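Local coordinates for putative aminooxidase (Propionibacterium acnes, PDB 2BAB), which probably isomerises unsaturated fatty acids with the help of a bound flavin, FAD, at residues R55-A60 and D203-M208; D79-P84 and D197-A202; D159-P164 and K183-V188; D284-K289 and E360-E365. All coordinates share one frame; numbering follows the deposited sequence.

Contact 1 of 4, residues R55-A60 and D203-M208. With FAD (flavin-adenine dinucleotide), chain E; BU1 (1,4-butanediol), chain G.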
# COMPACT_ATOMS: atom_id res chain seq x y z
N ARG A 55 5.71 -19.80 -5.18
CA ARG A 55 4.97 -18.87 -4.37
C ARG A 55 4.19 -17.92 -5.28
O ARG A 55 4.71 -17.43 -6.29
CB ARG A 55 5.90 -18.15 -3.39
CG ARG A 55 6.50 -19.13 -2.37
CD ARG A 55 7.57 -18.55 -1.47
NE ARG A 55 7.01 -17.76 -0.39
CZ ARG A 55 7.73 -17.22 0.59
NH1 ARG A 55 9.05 -17.37 0.63
NH2 ARG A 55 7.13 -16.52 1.53
N TYR A 56 2.93 -17.72 -4.94
CA TYR A 56 2.08 -16.72 -5.57
C TYR A 56 1.88 -15.57 -4.61
O TYR A 56 2.26 -15.66 -3.44
CB TYR A 56 0.74 -17.32 -6.02
CG TYR A 56 -0.16 -17.90 -4.94
CD1 TYR A 56 -1.25 -17.20 -4.46
CD2 TYR A 56 0.07 -19.18 -4.43
CE1 TYR A 56 -2.09 -17.74 -3.50
CE2 TYR A 56 -0.76 -19.73 -3.45
CZ TYR A 56 -1.84 -19.00 -3.00
OH TYR A 56 -2.70 -19.53 -2.05
N GLU A 57 1.31 -14.48 -5.11
CA GLU A 57 1.13 -13.26 -4.35
C GLU A 57 -0.36 -13.01 -4.01
O GLU A 57 -1.21 -12.85 -4.90
CB GLU A 57 1.69 -12.06 -5.13
CG GLU A 57 3.16 -12.17 -5.53
CD GLU A 57 4.12 -11.97 -4.38
OE1 GLU A 57 3.75 -12.26 -3.21
OE2 GLU A 57 5.26 -11.51 -4.64
N MET A 58 -0.66 -13.00 -2.71
CA MET A 58 -1.97 -12.63 -2.20
C MET A 58 -2.05 -11.13 -1.88
O MET A 58 -3.13 -10.58 -1.72
CB MET A 58 -2.32 -13.46 -0.95
CG MET A 58 -2.82 -14.86 -1.27
SD MET A 58 -4.29 -14.93 -2.30
CE MET A 58 -5.45 -13.93 -1.32
N GLY A 59 -0.89 -10.49 -1.81
CA GLY A 59 -0.79 -9.06 -1.55
C GLY A 59 0.18 -8.43 -2.54
O GLY A 59 0.04 -8.62 -3.74
N ALA A 60 1.17 -7.72 -2.02
CA ALA A 60 2.16 -7.03 -2.83
C ALA A 60 2.91 -7.94 -3.81
O ALA A 60 3.15 -9.12 -3.52
CB ALA A 60 3.15 -6.29 -1.93
N ASP A 203 10.48 -15.63 -5.16
CA ASP A 203 10.09 -16.18 -3.86
C ASP A 203 8.99 -15.35 -3.19
O ASP A 203 8.58 -15.63 -2.07
CB ASP A 203 11.33 -16.23 -2.95
CG ASP A 203 12.43 -17.10 -3.55
OD1 ASP A 203 12.19 -18.32 -3.64
OD2 ASP A 203 13.49 -16.56 -3.96
N GLY A 204 8.52 -14.33 -3.89
CA GLY A 204 7.44 -13.49 -3.42
C GLY A 204 7.98 -12.30 -2.65
O GLY A 204 9.09 -12.38 -2.07
N THR A 205 7.22 -11.21 -2.63
CA THR A 205 7.60 -10.03 -1.86
C THR A 205 7.76 -10.36 -0.37
O THR A 205 8.59 -9.76 0.31
CB THR A 205 6.53 -8.90 -1.99
OG1 THR A 205 5.25 -9.44 -1.60
CG2 THR A 205 6.47 -8.35 -3.43
N GLN A 206 6.97 -11.31 0.13
CA GLN A 206 7.10 -11.74 1.54
C GLN A 206 8.51 -12.20 1.91
O GLN A 206 8.97 -11.96 3.04
CB GLN A 206 6.13 -12.88 1.86
CG GLN A 206 6.07 -13.22 3.36
CD GLN A 206 5.02 -14.23 3.70
OE1 GLN A 206 4.55 -14.97 2.83
NE2 GLN A 206 4.64 -14.30 4.98
N ALA A 207 9.19 -12.86 0.98
CA ALA A 207 10.49 -13.50 1.24
C ALA A 207 11.55 -12.55 1.80
O ALA A 207 12.21 -12.87 2.79
CB ALA A 207 11.01 -14.22 -0.03
N MET A 208 11.71 -11.38 1.19
CA MET A 208 12.71 -10.43 1.67
C MET A 208 12.36 -9.87 3.04
O MET A 208 13.26 -9.50 3.79
CB MET A 208 12.95 -9.31 0.68
CG MET A 208 11.72 -8.41 0.38
SD MET A 208 11.83 -7.69 -1.27
CE MET A 208 10.21 -6.91 -1.42
PA FAD E . 0.94 -4.13 6.81
O1A FAD E . 1.62 -4.78 5.64
O2A FAD E . -0.57 -4.22 6.81
O5B FAD E . 1.45 -4.83 8.18
C5B FAD E . 0.75 -4.63 9.38
C4B FAD E . 1.23 -5.66 10.39
O4B FAD E . 0.75 -5.38 11.69
C3B FAD E . 0.75 -7.04 10.00
O3B FAD E . 1.79 -7.98 10.18
C2B FAD E . -0.41 -7.27 10.94
O2B FAD E . -0.63 -8.64 11.16
C1B FAD E . 0.07 -6.52 12.19
N9A FAD E . -0.99 -6.10 13.12
C8A FAD E . -2.23 -5.57 12.81
N7A FAD E . -2.88 -5.32 13.98
C5A FAD E . -2.08 -5.69 15.02
C6A FAD E . -2.24 -5.65 16.41
N6A FAD E . -3.43 -5.37 16.96
N1A FAD E . -1.21 -6.10 17.21
C2A FAD E . -0.02 -6.58 16.65
N3A FAD E . 0.13 -6.61 15.28
C4A FAD E . -0.88 -6.18 14.48
N1 FAD E . 2.90 -2.40 -2.28
C2 FAD E . 3.91 -2.24 -3.18
O2 FAD E . 4.87 -1.53 -2.89
N3 FAD E . 3.87 -2.90 -4.40
C4 FAD E . 2.79 -3.70 -4.75
O4 FAD E . 2.79 -4.27 -5.88
C4X FAD E . 1.74 -3.85 -3.86
N5 FAD E . 0.61 -4.57 -4.19
C5X FAD E . -0.32 -4.87 -3.23
C6 FAD E . -1.36 -5.75 -3.54
C7 FAD E . -2.27 -6.15 -2.57
C7M FAD E . -3.38 -7.10 -2.91
C8 FAD E . -2.12 -5.66 -1.29
C8M FAD E . -3.09 -6.07 -0.20
C9 FAD E . -1.07 -4.79 -0.98
C9A FAD E . -0.17 -4.37 -1.94
N10 FAD E . 0.83 -3.43 -1.69
C10 FAD E . 1.81 -3.21 -2.62
C1' FAD E . 0.87 -2.59 -0.45
C2' FAD E . 1.92 -3.09 0.55
O2' FAD E . 1.81 -4.50 0.70
C3' FAD E . 1.68 -2.38 1.89
O3' FAD E . 1.65 -0.98 1.70
C4' FAD E . 2.73 -2.70 2.96
O4' FAD E . 2.74 -4.10 3.23
C5' FAD E . 2.39 -1.88 4.21
O5' FAD E . 3.23 -2.26 5.27
P FAD E . 2.81 -1.94 6.79
O1P FAD E . 3.82 -2.62 7.70
O2P FAD E . 2.66 -0.45 7.04
O3P FAD E . 1.36 -2.57 6.96
C1 BU1 G . 9.45 -20.12 -4.96
C2 BU1 G . 10.15 -20.93 -6.06
C3 BU1 G . 10.90 -20.02 -7.01
C4 BU1 G . 10.89 -20.53 -8.46
O5 BU1 G . 8.41 -19.31 -5.53
O6 BU1 G . 11.68 -19.64 -9.28
O HOH W 1 10.83 -19.13 -1.39
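Arg-55 lays its guanidinium over the start of helix 205-215, one face resting on the carbonyl oxygen of Asp-203. A bend at chi3 (78°) folds the group back onto this oxygen. NE stands 3.1 Å from Asp-203 O, yet its N-H points wrongly for a hydrogen bond, so the contact is face-on, probably favoured by the cation beside a carbonyl dipole. At the guanidinium edge NH2 makes a weak bond of 3.3 Å to Gln-206 OE1, the two side chains crossing at about a right angle. A water links NH1 to Asp-203 OD1. Stronger partners lie outside: Ser-48 O for NE, Glu-210 for NH2, and Ser-48 N for the Gln-206 oxygen.

Glu-57 turns at chi2 (-75°), which brings its carboxylate to the first turn of the helix. OE2 takes the N-H of Thr-205 at 2.8 Å on its syn lone pair, while OE1 receives the hydroxyl of Ser-48. The same OE2 lies 3.2 Å from the CA of Gly-204, a close passage over a residue without a side chain. Thr-205 holds OG1 between its backbone N and carbonyl carbon (chi1 55°), where it donates to Ala-60 O at 2.9 Å from above the carbonyl plane; its methyl CG2 flanks that oxygen at 3.4 Å.

Ala-60 CA in turn lies 3.2 Å from N5 of the flavin. The chemistry therefore implies that the loop beside the cofactor is tied directly to helix 205-215, whose N-terminal end would probably be favoured by the negative charge of Glu-57.

Contact 2 of 4, residues D79-P84 and D197-A202. With BU1 (1,4-butanediol), chain G.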
# COMPACT_ATOMS: atom_id res chain seq x y z
N ASP A 79 18.83 -10.47 -0.72
CA ASP A 79 17.81 -10.78 -1.73
C ASP A 79 18.04 -10.00 -3.03
O ASP A 79 18.69 -8.96 -3.04
CB ASP A 79 16.42 -10.53 -1.16
CG ASP A 79 16.03 -11.56 -0.12
OD1 ASP A 79 15.95 -12.74 -0.50
OD2 ASP A 79 15.82 -11.20 1.06
N LYS A 80 17.50 -10.54 -4.13
CA LYS A 80 17.66 -9.97 -5.45
C LYS A 80 16.30 -9.88 -6.14
O LYS A 80 15.40 -10.70 -5.87
CB LYS A 80 18.57 -10.84 -6.33
CG LYS A 80 19.92 -11.16 -5.75
CD LYS A 80 20.80 -9.94 -5.72
CE LYS A 80 22.23 -10.30 -5.27
NZ LYS A 80 23.00 -9.04 -4.99
N VAL A 81 16.16 -8.89 -7.02
CA VAL A 81 14.98 -8.77 -7.89
C VAL A 81 15.14 -9.86 -8.95
O VAL A 81 16.04 -9.79 -9.81
CB VAL A 81 14.87 -7.36 -8.52
CG1 VAL A 81 13.71 -7.29 -9.54
CG2 VAL A 81 14.72 -6.28 -7.42
N ASP A 82 14.33 -10.91 -8.84
CA ASP A 82 14.55 -12.13 -9.63
C ASP A 82 13.28 -12.84 -10.06
O ASP A 82 13.33 -14.02 -10.42
CB ASP A 82 15.47 -13.09 -8.85
CG ASP A 82 14.90 -13.49 -7.49
OD1 ASP A 82 13.71 -13.21 -7.22
OD2 ASP A 82 15.66 -14.10 -6.68
N GLY A 83 12.15 -12.12 -10.03
CA GLY A 83 10.85 -12.69 -10.35
C GLY A 83 10.53 -12.62 -11.84
O GLY A 83 11.26 -12.00 -12.59
N PRO A 84 9.43 -13.25 -12.27
CA PRO A 84 9.06 -13.20 -13.68
C PRO A 84 8.66 -11.79 -14.11
O PRO A 84 8.13 -10.99 -13.32
CB PRO A 84 7.86 -14.17 -13.78
CG PRO A 84 7.71 -14.80 -12.48
CD PRO A 84 8.47 -14.01 -11.46
N ASP A 197 9.13 -1.16 -16.34
CA ASP A 197 10.36 -1.32 -15.58
C ASP A 197 9.99 -1.59 -14.12
O ASP A 197 9.98 -0.69 -13.27
CB ASP A 197 11.25 -0.09 -15.76
CG ASP A 197 12.65 -0.30 -15.26
OD1 ASP A 197 12.99 -1.43 -14.80
OD2 ASP A 197 13.42 0.67 -15.30
N LEU A 198 9.66 -2.85 -13.85
CA LEU A 198 9.00 -3.22 -12.61
C LEU A 198 9.67 -4.43 -11.98
O LEU A 198 9.81 -5.48 -12.60
CB LEU A 198 7.52 -3.54 -12.88
CG LEU A 198 6.66 -2.34 -13.32
CD1 LEU A 198 5.38 -2.78 -14.03
CD2 LEU A 198 6.33 -1.46 -12.13
N TRP A 199 10.06 -4.25 -10.73
CA TRP A 199 10.63 -5.31 -9.93
C TRP A 199 9.59 -6.36 -9.55
O TRP A 199 8.46 -6.02 -9.24
CB TRP A 199 11.18 -4.74 -8.64
CG TRP A 199 12.33 -3.81 -8.78
CD1 TRP A 199 13.02 -3.51 -9.92
CD2 TRP A 199 12.99 -3.13 -7.71
NE1 TRP A 199 14.05 -2.63 -9.63
CE2 TRP A 199 14.06 -2.39 -8.28
CE3 TRP A 199 12.77 -3.05 -6.33
CZ2 TRP A 199 14.91 -1.60 -7.51
CZ3 TRP A 199 13.62 -2.24 -5.56
CH2 TRP A 199 14.67 -1.53 -6.16
N THR A 200 10.00 -7.63 -9.56
CA THR A 200 9.22 -8.72 -8.95
C THR A 200 10.21 -9.72 -8.33
O THR A 200 11.41 -9.67 -8.62
CB THR A 200 8.34 -9.49 -9.97
OG1 THR A 200 9.21 -10.08 -10.95
CG2 THR A 200 7.22 -8.59 -10.65
N TRP A 201 9.70 -10.64 -7.52
CA TRP A 201 10.50 -11.62 -6.77
C TRP A 201 9.96 -13.04 -6.95
O TRP A 201 8.77 -13.29 -6.73
CB TRP A 201 10.52 -11.24 -5.28
CG TRP A 201 11.21 -9.96 -5.07
CD1 TRP A 201 12.53 -9.78 -4.81
CD2 TRP A 201 10.63 -8.64 -5.15
NE1 TRP A 201 12.82 -8.43 -4.70
CE2 TRP A 201 11.67 -7.71 -4.90
CE3 TRP A 201 9.35 -8.16 -5.42
CZ2 TRP A 201 11.45 -6.30 -4.91
CZ3 TRP A 201 9.11 -6.77 -5.40
CH2 TRP A 201 10.18 -5.86 -5.17
N ALA A 202 10.86 -13.95 -7.33
CA ALA A 202 10.51 -15.35 -7.56
C ALA A 202 9.93 -16.00 -6.31
O ALA A 202 9.01 -16.80 -6.41
CB ALA A 202 11.75 -16.15 -8.09
C1 BU1 G . 9.45 -20.12 -4.96
C2 BU1 G . 10.15 -20.93 -6.06
C3 BU1 G . 10.90 -20.02 -7.01
C4 BU1 G . 10.89 -20.53 -8.46
O5 BU1 G . 8.41 -19.31 -5.53
O6 BU1 G . 11.68 -19.64 -9.28
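Where they touch, residues 80-84 and 199-202 run 84° apart, and the loops come closest where the CA of Gly-83 lies 3.8 Å from the CA of Trp-201, an approach possible because glycine puts no side chain between them. Gly-83 N donates to Thr-200 O at 2.9 Å, from above the carbonyl plane, and Asp-82 N adds a weak bond to the same oxygen.

With chi1 at 59°, Asp-82 swings its carboxylate to the backbone of the other loop, where OD1 accepts the N-H of Ala-202 at 2.9 Å on its anti side, 31° out of the carboxylate plane. Thr-200 OG1 donates in the other direction, to Pro-84 O at 2.8 Å. Val-81 divides its two methyls: CG2 sits over the face of the five-membered ring of Trp-199 in a CH-pi contact, 3.8 Å from its centroid, while CG1 packs 3.4 Å from Thr-200 O. The indole of Trp-201 brings its CD1 to Lys-80 O. Ala-202 O receives a hydroxyl of a bound butanediol.

The crossing flanks both ligands, its Trp-201 side chain about 7 Å from FAD and its Thr-200 side chain about 8 Å from the fatty acid. One loop leads from helix 68-77 to strand 88-91 and the other joins helix 187-195 to helix 205-215. Met-74 of helix 68-77 touches Val-81, Trp-199 and Trp-201, and Met-208 of helix 205-215 also packs on Trp-201.

Contact 3 of 4, residues D159-P164 and K183-V188. With ODD ((10E,12Z)-octadeca-10,12-dienoic acid), chain F; BU1 (1,4-butanediol), chain I; BU1 (1,4-butanediol), chain H.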
# COMPACT_ATOMS: atom_id res chain seq x y z
N ASP A 159 -5.79 9.05 -17.77
CA ASP A 159 -5.78 7.76 -18.48
C ASP A 159 -4.52 6.97 -18.18
O ASP A 159 -4.56 5.75 -18.12
CB ASP A 159 -5.89 7.92 -20.01
CG ASP A 159 -7.27 8.35 -20.46
OD1 ASP A 159 -8.03 8.90 -19.62
OD2 ASP A 159 -7.57 8.15 -21.66
N LEU A 160 -3.40 7.67 -18.03
CA LEU A 160 -2.13 7.02 -17.71
C LEU A 160 -1.97 6.71 -16.22
O LEU A 160 -1.46 5.64 -15.86
CB LEU A 160 -0.96 7.88 -18.17
CG LEU A 160 0.41 7.21 -18.13
CD1 LEU A 160 0.57 6.23 -19.34
CD2 LEU A 160 1.54 8.25 -18.08
N TRP A 161 -2.36 7.67 -15.38
CA TRP A 161 -2.27 7.50 -13.92
C TRP A 161 -3.28 6.48 -13.36
O TRP A 161 -3.02 5.87 -12.34
CB TRP A 161 -2.44 8.86 -13.21
CG TRP A 161 -1.13 9.46 -12.77
CD1 TRP A 161 -0.57 9.36 -11.53
CD2 TRP A 161 -0.21 10.21 -13.56
NE1 TRP A 161 0.63 10.00 -11.50
CE2 TRP A 161 0.89 10.53 -12.74
CE3 TRP A 161 -0.20 10.64 -14.89
CZ2 TRP A 161 1.98 11.26 -13.19
CZ3 TRP A 161 0.89 11.37 -15.35
CH2 TRP A 161 1.96 11.67 -14.49
N ILE A 162 -4.43 6.30 -14.02
CA ILE A 162 -5.50 5.48 -13.41
C ILE A 162 -5.13 4.00 -13.29
O ILE A 162 -5.50 3.38 -12.30
CB ILE A 162 -6.85 5.62 -14.14
CG1 ILE A 162 -7.98 5.03 -13.28
CG2 ILE A 162 -6.79 4.99 -15.53
CD1 ILE A 162 -9.41 5.31 -13.78
N ASN A 163 -4.40 3.46 -14.28
CA ASN A 163 -4.15 2.00 -14.38
C ASN A 163 -3.41 1.41 -13.18
O ASN A 163 -3.86 0.40 -12.66
CB ASN A 163 -3.42 1.64 -15.68
CG ASN A 163 -4.21 2.03 -16.91
OD1 ASN A 163 -5.44 1.88 -16.96
ND2 ASN A 163 -3.51 2.55 -17.91
N PRO A 164 -2.29 2.02 -12.76
CA PRO A 164 -1.62 1.55 -11.53
C PRO A 164 -2.15 2.17 -10.23
O PRO A 164 -1.50 2.08 -9.20
CB PRO A 164 -0.17 1.96 -11.77
CG PRO A 164 -0.29 3.22 -12.54
CD PRO A 164 -1.51 3.10 -13.40
N LYS A 183 2.43 11.23 -4.46
CA LYS A 183 3.54 10.74 -3.64
C LYS A 183 3.85 9.29 -4.04
O LYS A 183 5.02 8.88 -4.08
CB LYS A 183 3.20 10.88 -2.16
CG LYS A 183 3.39 12.31 -1.64
CD LYS A 183 2.85 12.48 -0.21
CE LYS A 183 2.95 13.93 0.24
NZ LYS A 183 4.32 14.52 -0.03
N TYR A 184 2.81 8.53 -4.37
CA TYR A 184 2.95 7.17 -4.88
C TYR A 184 3.44 7.22 -6.32
O TYR A 184 4.58 6.92 -6.60
CB TYR A 184 1.61 6.43 -4.77
CG TYR A 184 1.45 5.20 -5.66
CD1 TYR A 184 2.53 4.37 -5.97
CD2 TYR A 184 0.20 4.87 -6.17
CE1 TYR A 184 2.36 3.26 -6.78
CE2 TYR A 184 0.03 3.76 -6.97
CZ TYR A 184 1.10 2.96 -7.27
OH TYR A 184 0.91 1.86 -8.10
N LEU A 185 2.56 7.63 -7.23
CA LEU A 185 2.91 7.77 -8.63
C LEU A 185 3.49 9.17 -8.93
O LEU A 185 2.87 9.97 -9.62
CB LEU A 185 1.69 7.49 -9.50
CG LEU A 185 1.19 6.03 -9.48
CD1 LEU A 185 -0.33 5.91 -9.81
CD2 LEU A 185 2.03 5.16 -10.42
N ASP A 186 4.68 9.45 -8.40
CA ASP A 186 5.42 10.62 -8.82
C ASP A 186 5.86 10.42 -10.28
O ASP A 186 5.71 9.33 -10.83
CB ASP A 186 6.60 10.95 -7.89
CG ASP A 186 7.60 9.83 -7.75
OD1 ASP A 186 7.64 8.90 -8.57
OD2 ASP A 186 8.37 9.90 -6.79
N PHE A 187 6.37 11.46 -10.91
CA PHE A 187 6.60 11.37 -12.34
C PHE A 187 7.51 10.21 -12.71
O PHE A 187 7.19 9.43 -13.60
CB PHE A 187 7.11 12.70 -12.92
CG PHE A 187 6.84 12.84 -14.40
CD1 PHE A 187 5.61 13.32 -14.85
CD2 PHE A 187 7.80 12.48 -15.34
CE1 PHE A 187 5.36 13.47 -16.20
CE2 PHE A 187 7.56 12.62 -16.71
CZ PHE A 187 6.33 13.11 -17.14
N VAL A 188 8.61 10.05 -11.98
CA VAL A 188 9.53 8.95 -12.27
C VAL A 188 8.88 7.58 -12.06
O VAL A 188 9.06 6.69 -12.89
CB VAL A 188 10.87 9.06 -11.50
CG1 VAL A 188 11.64 10.32 -11.94
CG2 VAL A 188 10.66 9.04 -10.00
O2 ODD F . 2.52 -5.52 -16.65
C1 ODD F . 1.75 -5.39 -15.67
O1 ODD F . 1.43 -4.25 -15.29
C2 ODD F . 1.21 -6.61 -14.95
C3 ODD F . 0.52 -6.24 -13.64
C4 ODD F . -0.07 -7.44 -12.89
C5 ODD F . -1.29 -7.09 -12.02
C6 ODD F . -0.86 -6.59 -10.66
C7 ODD F . -1.92 -6.08 -9.68
C8 ODD F . -1.23 -5.07 -8.74
C9 ODD F . -2.00 -4.77 -7.47
C10 ODD F . -1.46 -3.65 -6.58
C11 ODD F . -0.33 -2.94 -6.75
C12 ODD F . -0.00 -1.90 -5.76
C13 ODD F . 1.10 -1.12 -5.77
C14 ODD F . 2.16 -1.19 -6.85
C15 ODD F . 3.31 -0.26 -6.52
C16 ODD F . 4.50 -0.29 -7.49
C17 ODD F . 4.13 -0.15 -8.97
C18 ODD F . 4.41 1.21 -9.57
C1 BU1 I . -2.60 4.25 -20.98
C2 BU1 I . -3.22 5.31 -21.85
C3 BU1 I . -2.19 6.29 -22.39
C4 BU1 I . -2.29 6.33 -23.91
O5 BU1 I . -3.51 3.14 -20.96
O6 BU1 I . -1.08 6.84 -24.45
C1 BU1 H . 9.23 16.21 -16.43
C2 BU1 H . 10.63 16.08 -17.03
C3 BU1 H . 10.66 15.29 -18.33
C4 BU1 H . 12.05 14.72 -18.60
O5 BU1 H . 9.31 15.85 -15.04
O6 BU1 H . 13.06 15.69 -18.32
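Trp-161, with chi1 at -101° and so off a staggered position, swings its indole toward Leu-185, while Tyr-184, its CG anti to the backbone N (chi1 160°), carries its hydroxyl to Pro-164. Each group ends on a carbonyl of the other segment. Trp-161 NE1 donates to Leu-185 O at 2.9 Å; the oxygen lies in the indole plane and offers a lone pair in its own carbonyl plane. Leu-185 is the centre of an inverse gamma turn just after helix 178-184. Tyr-184 OH donates a hydrogen bond to Pro-164 O at 2.7 Å, an oxygen in the plane of the phenol ring.

Leu-185 fills the space between these two bonds: CD2 meets Pro-164 CG at 3.7 Å, CB lies 3.4 Å from Trp-161 NE1, and CG rests over the centre of the Tyr-184 ring. That ring also borders the fatty acid, its CE1 being 3.7 Å from C15 of the ligand. Trp-161 CH2 meets Phe-187 CD1 at 4.0 Å.

The contact joins helix 158-162 and the residues after it to the corner between helices 178-184 and 187-195. Met-190 of helix 187-195 touches both Trp-161 and Pro-164, and helix 106-122 packs on Trp-161 and Phe-187.

Contact 4 of 4, residues D284-K289 and E360-E365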
# COMPACT_ATOMS: atom_id res chain seq x y z
N ASP A 284 -8.70 -12.68 -5.37
CA ASP A 284 -9.04 -14.08 -5.52
C ASP A 284 -7.93 -14.81 -6.27
O ASP A 284 -7.56 -14.42 -7.38
CB ASP A 284 -10.34 -14.25 -6.28
CG ASP A 284 -11.55 -13.90 -5.45
OD1 ASP A 284 -12.24 -14.85 -5.02
OD2 ASP A 284 -11.83 -12.69 -5.27
N ALA A 285 -7.37 -15.82 -5.61
CA ALA A 285 -6.38 -16.71 -6.20
C ALA A 285 -7.11 -17.85 -6.96
O ALA A 285 -7.71 -18.74 -6.35
CB ALA A 285 -5.43 -17.25 -5.13
N CYS A 286 -7.03 -17.80 -8.29
CA CYS A 286 -7.84 -18.66 -9.15
C CYS A 286 -7.01 -19.63 -9.98
O CYS A 286 -5.90 -19.32 -10.40
CB CYS A 286 -8.67 -17.84 -10.13
SG CYS A 286 -9.70 -16.58 -9.40
N LEU A 287 -7.60 -20.80 -10.22
CA LEU A 287 -7.17 -21.72 -11.26
C LEU A 287 -8.14 -21.48 -12.40
O LEU A 287 -9.35 -21.40 -12.18
CB LEU A 287 -7.26 -23.17 -10.76
CG LEU A 287 -6.27 -23.56 -9.66
CD1 LEU A 287 -6.50 -25.03 -9.20
CD2 LEU A 287 -4.83 -23.37 -10.16
N VAL A 288 -7.62 -21.32 -13.61
CA VAL A 288 -8.45 -20.96 -14.76
C VAL A 288 -8.21 -21.89 -15.96
O VAL A 288 -7.11 -22.42 -16.15
CB VAL A 288 -8.24 -19.48 -15.22
CG1 VAL A 288 -8.43 -18.50 -14.06
CG2 VAL A 288 -6.88 -19.28 -15.86
N LYS A 289 -9.25 -22.09 -16.75
CA LYS A 289 -9.13 -22.71 -18.09
C LYS A 289 -8.82 -21.64 -19.15
O LYS A 289 -9.01 -20.44 -18.91
CB LYS A 289 -10.42 -23.44 -18.44
CG LYS A 289 -10.58 -24.78 -17.73
CD LYS A 289 -11.88 -25.48 -18.12
CE LYS A 289 -11.99 -26.86 -17.45
NZ LYS A 289 -13.13 -27.67 -18.00
N GLU A 360 -11.89 -22.15 -12.95
CA GLU A 360 -12.24 -23.53 -12.54
C GLU A 360 -12.34 -23.67 -11.03
O GLU A 360 -13.06 -24.55 -10.55
CB GLU A 360 -11.23 -24.63 -12.99
CG GLU A 360 -10.12 -24.28 -13.89
CD GLU A 360 -9.35 -25.51 -14.42
OE1 GLU A 360 -8.13 -25.38 -14.67
OE2 GLU A 360 -9.97 -26.60 -14.61
N LYS A 361 -11.58 -22.88 -10.28
CA LYS A 361 -11.51 -23.01 -8.83
C LYS A 361 -10.94 -21.71 -8.24
O LYS A 361 -9.98 -21.15 -8.77
CB LYS A 361 -10.58 -24.18 -8.47
CG LYS A 361 -10.58 -24.66 -7.00
CD LYS A 361 -11.70 -25.64 -6.66
CE LYS A 361 -11.64 -27.01 -7.39
NZ LYS A 361 -10.70 -28.02 -6.82
N ILE A 362 -11.53 -21.26 -7.13
CA ILE A 362 -10.94 -20.24 -6.28
C ILE A 362 -10.34 -20.93 -5.05
O ILE A 362 -11.08 -21.55 -4.27
CB ILE A 362 -11.98 -19.18 -5.85
CG1 ILE A 362 -12.56 -18.48 -7.10
CG2 ILE A 362 -11.35 -18.17 -4.90
CD1 ILE A 362 -13.84 -17.63 -6.84
N ILE A 363 -9.02 -20.87 -4.89
CA ILE A 363 -8.39 -21.57 -3.78
C ILE A 363 -8.19 -20.67 -2.56
O ILE A 363 -8.04 -21.17 -1.44
CB ILE A 363 -7.06 -22.31 -4.16
CG1 ILE A 363 -5.86 -21.36 -4.16
CG2 ILE A 363 -7.18 -23.07 -5.51
CD1 ILE A 363 -4.53 -22.07 -4.02
N GLU A 364 -8.17 -19.36 -2.77
CA GLU A 364 -7.94 -18.41 -1.68
C GLU A 364 -8.63 -17.09 -2.04
O GLU A 364 -8.72 -16.70 -3.22
CB GLU A 364 -6.42 -18.20 -1.42
CG GLU A 364 -6.10 -17.58 -0.05
CD GLU A 364 -4.64 -17.53 0.30
OE1 GLU A 364 -3.80 -18.13 -0.43
OE2 GLU A 364 -4.31 -16.88 1.32
N GLU A 365 -9.15 -16.41 -1.02
CA GLU A 365 -9.80 -15.12 -1.20
C GLU A 365 -9.60 -14.27 0.04
O GLU A 365 -9.71 -14.76 1.18
CB GLU A 365 -11.29 -15.29 -1.48
CG GLU A 365 -11.98 -14.01 -1.90
CD GLU A 365 -13.46 -14.20 -2.02
OE1 GLU A 365 -14.11 -14.14 -0.97
OE2 GLU A 365 -13.98 -14.44 -3.13
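Glu-360 opens the pairing by giving its N-H to Leu-287 O at 2.8 Å. Its chi1 of -7° is nearly eclipsed, and the carboxylate goes to Lys-289, where OE2 meets the aliphatic CE at 3.5 Å. Lys-361 N, at 3.3 Å, reaches the same Leu-287 O from the same face, so two residues stand opposite one: a classic beta bulge. Lys-361 O then accepts Leu-287 N at 2.8 Å.

The pairing joins strand 359-373, outermost in a seven-stranded mixed sheet, antiparallel to strand 277-288. Ile-362 lies on the face of Cys-286, its CG1 4.1 Å from SG, and its CG2 leans on Asp-284 OD1; helix 341-354 packs against it through Arg-345 and Leu-349. At Ile-363 the register slips by one residue, although its N still donates to Ala-285 O at 2.9 Å, almost straight along the C=O direction. Glu-364 O takes Ala-285 N at 2.9 Å, while OE1 of the Glu-364 side chain is hydrogen-bonded to Tyr-56 OH.

Glu-365 runs alongside Asp-284, both pointing the same way, with carboxylate planes 79° apart. Glu-365 OE2 lies 2.6 Å from Asp-284 OD1, and the same OE2 forms a salt bridge with Arg-345.

Overall arrangement
The contacts illustrate how distant parts of a chain close around bound ligands: contact 1 touches the flavin through Ala-60, and contact 2 lies close by. Contact 3 is nested inside the loop closed by contact 2, itself nested inside contact 1, whereas contact 4 follows in series. Contacts 1 and 2, centres about 10 Å apart, are joined along the chain, since 197-202 runs straight into 203-208 at the start of helix 205-215, and both touch one butanediol. Contact 4, farther out at the edge of the mixed sheet and about 17 Å from contact 1 between centres, meets it through Tyr-56 and Glu-364. Contact 3, its centre about 29 Å from that of contact 4, borders the fatty acid through Tyr-184.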